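Local atomic coordinates of phage-like element PBSX protein xkdH (Bacillus subtilis, PDB entry 3F3B), a protein that is of unknown function but belongs to a phage-barrel family and is encoded by the defective prophage PBSX, so it probably serves in building a phage-like particle. Residues A17-S22 / V36-D41. Residues are numbered along the deposited sequence; the frame is centred on the assembly and turned at random.
Sequences AAQAPS and VISYPD
Two N-H groups converge on the carbonyl oxygen of Ala17, one from the facing strand and one from a side chain two residues further along its own strand. Ser38 N reaches Ala17 O at 3.1 Å, in the carbonyl plane, as half of an antiparallel hydrogen-bonded pair; the other half runs from Ala17 N to Ser38 O. Together they make the base of a beta hairpin that projects from the barrel-like body of the protein, where the end of strand 9-19 meets the short strand 36-38 and a long loop links the two.

The second donor is Gln19 NE2, standing above the carbonyl plane of Ala17 at 3.1 Å, with an N-H...O angle of 168°. A bend at chi2 (-59°) turns CD back along the strand, and the oxygen lies almost in the plane of the Gln19 amide. CD lies beside Ser38 OG, in a spacing too tight to take at face value; the OG–NE2 approach is poorly angled for a bond. Nearer the backbone, Gln19 CB lies 4.0 Å from Val36 CB on the same face of the sheet, and Gln19 N donates to Val36 O.

The opposite face holds Ala18 and Ile37, a non-hydrogen-bonded pair. Here the contact is thin and apolar, and Ala18 also touches Pro35. Beyond Ser38, Tyr39 leads back to the body, its hydroxyl hydrogen-bonded to Asn85 O. Ile37 adds a CA-H...O contact to Ala17 O, while its CD1 comes over Ala18, 4.0 Å from CA and 4.3 Å from CB.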
loop_
_atom_site.group_PDB
_atom_site.type_symbol
_atom_site.label_atom_id
_atom_site.label_comp_id
_atom_site.label_asym_id
_atom_site.label_seq_id
_atom_site.Cartn_x
_atom_site.Cartn_y
_atom_site.Cartn_z
ATOM N N ALA A 17 1.457 -11.613 2.923
ATOM C CA ALA A 17 2.112 -12.763 3.527
ATOM C C ALA A 17 1.405 -14.059 3.161
ATOM O O ALA A 17 0.192 -14.081 2.952
ATOM C CB ALA A 17 2.161 -12.601 5.052
ATOM N N ALA A 18 2.177 -15.136 3.065
ATOM C CA ALA A 18 1.614 -16.440 2.745
ATOM C C ALA A 18 0.969 -16.960 4.022
ATOM O O ALA A 18 1.609 -16.989 5.077
ATOM C CB ALA A 18 2.705 -17.389 2.279
ATOM N N GLN A 19 -0.300 -17.352 3.925
ATOM C CA GLN A 19 -1.037 -17.865 5.078
ATOM C C GLN A 19 -0.864 -19.368 5.227
ATOM O O GLN A 19 -0.616 -20.078 4.252
ATOM C CB GLN A 19 -2.523 -17.531 4.944
ATOM C CG GLN A 19 -2.798 -16.049 4.786
ATOM C CD GLN A 19 -2.271 -15.237 5.952
ATOM O OE1 GLN A 19 -2.735 -15.382 7.085
ATOM N NE2 GLN A 19 -1.292 -14.379 5.681
ATOM N N ALA A 20 -0.990 -19.842 6.461
ATOM C CA ALA A 20 -0.850 -21.261 6.764
ATOM C C ALA A 20 -1.770 -22.072 5.863
ATOM O O ALA A 20 -2.951 -21.751 5.723
ATOM C CB ALA A 20 -1.195 -21.518 8.224
ATOM N N PRO A 21 -1.240 -23.135 5.238
ATOM C CA PRO A 21 -2.046 -23.977 4.349
ATOM C C PRO A 21 -3.365 -24.394 4.990
ATOM O O PRO A 21 -3.393 -24.871 6.123
ATOM C CB PRO A 21 -1.128 -25.166 4.079
ATOM C CG PRO A 21 0.231 -24.540 4.112
ATOM C CD PRO A 21 0.140 -23.646 5.331
ATOM N N SER A 22 -4.455 -24.189 4.263
ATOM C CA SER A 22 -5.773 -24.555 4.755
ATOM C C SER A 22 -6.622 -25.067 3.608
ATOM O O SER A 22 -7.107 -24.291 2.786
ATOM C CB SER A 22 -6.470 -23.359 5.402
ATOM O OG SER A 22 -7.761 -23.730 5.861
ATOM N N VAL A 36 -2.280 -18.981 0.285
ATOM C CA VAL A 36 -3.315 -17.970 0.430
ATOM C C VAL A 36 -2.574 -16.727 0.893
ATOM O O VAL A 36 -1.970 -16.729 1.961
ATOM C CB VAL A 36 -4.356 -18.369 1.491
ATOM C CG1 VAL A 36 -5.355 -17.233 1.690
ATOM C CG2 VAL A 36 -5.071 -19.647 1.057
ATOM N N ILE A 37 -2.617 -15.678 0.077
ATOM C CA ILE A 37 -1.925 -14.424 0.369
ATOM C C ILE A 37 -2.865 -13.382 0.961
ATOM O O ILE A 37 -3.937 -13.120 0.405
ATOM C CB ILE A 37 -1.303 -13.819 -0.921
ATOM C CG1 ILE A 37 -0.598 -14.911 -1.737
ATOM C CG2 ILE A 37 -0.340 -12.694 -0.555
ATOM C CD1 ILE A 37 0.460 -15.672 -0.978
ATOM N N SER A 38 -2.457 -12.784 2.078
ATOM C CA SER A 38 -3.263 -11.756 2.739
ATOM C C SER A 38 -2.408 -10.917 3.673
ATOM O O SER A 38 -1.236 -11.221 3.887
ATOM C CB SER A 38 -4.400 -12.395 3.535
ATOM O OG SER A 38 -3.894 -13.213 4.573
ATOM N N TYR A 39 -2.997 -9.862 4.228
ATOM C CA TYR A 39 -2.275 -8.979 5.144
ATOM C C TYR A 39 -2.549 -9.353 6.593
ATOM O O TYR A 39 -3.592 -9.914 6.911
ATOM C CB TYR A 39 -2.689 -7.513 4.948
ATOM C CG TYR A 39 -2.522 -6.968 3.549
ATOM C CD1 TYR A 39 -3.621 -6.810 2.708
ATOM C CD2 TYR A 39 -1.271 -6.592 3.071
ATOM C CE1 TYR A 39 -3.476 -6.282 1.423
ATOM C CE2 TYR A 39 -1.117 -6.067 1.789
ATOM C CZ TYR A 39 -2.220 -5.918 0.975
ATOM O OH TYR A 39 -2.073 -5.419 -0.294
ATOM N N PRO A 40 -1.608 -9.043 7.495
ATOM C CA PRO A 40 -1.773 -9.351 8.921
ATOM C C PRO A 40 -2.706 -8.334 9.592
ATOM O O PRO A 40 -3.014 -7.294 9.012
ATOM C CB PRO A 40 -0.350 -9.264 9.446
ATOM C CG PRO A 40 0.232 -8.145 8.602
ATOM C CD PRO A 40 -0.259 -8.513 7.221
ATOM N N ASP A 41 -3.154 -8.640 10.808
ATOM C CA ASP A 41 -4.055 -7.753 11.553
ATOM C C ASP A 41 -3.375 -6.454 11.928
ATOM O O ASP A 41 -3.964 -5.381 11.833
ATOM C CB ASP A 41 -4.535 -8.426 12.846
ATOM C CG ASP A 41 -5.753 -9.293 12.637
ATOM O OD1 ASP A 41 -6.125 -9.539 11.464
ATOM O OD2 ASP A 41 -6.335 -9.732 13.654
#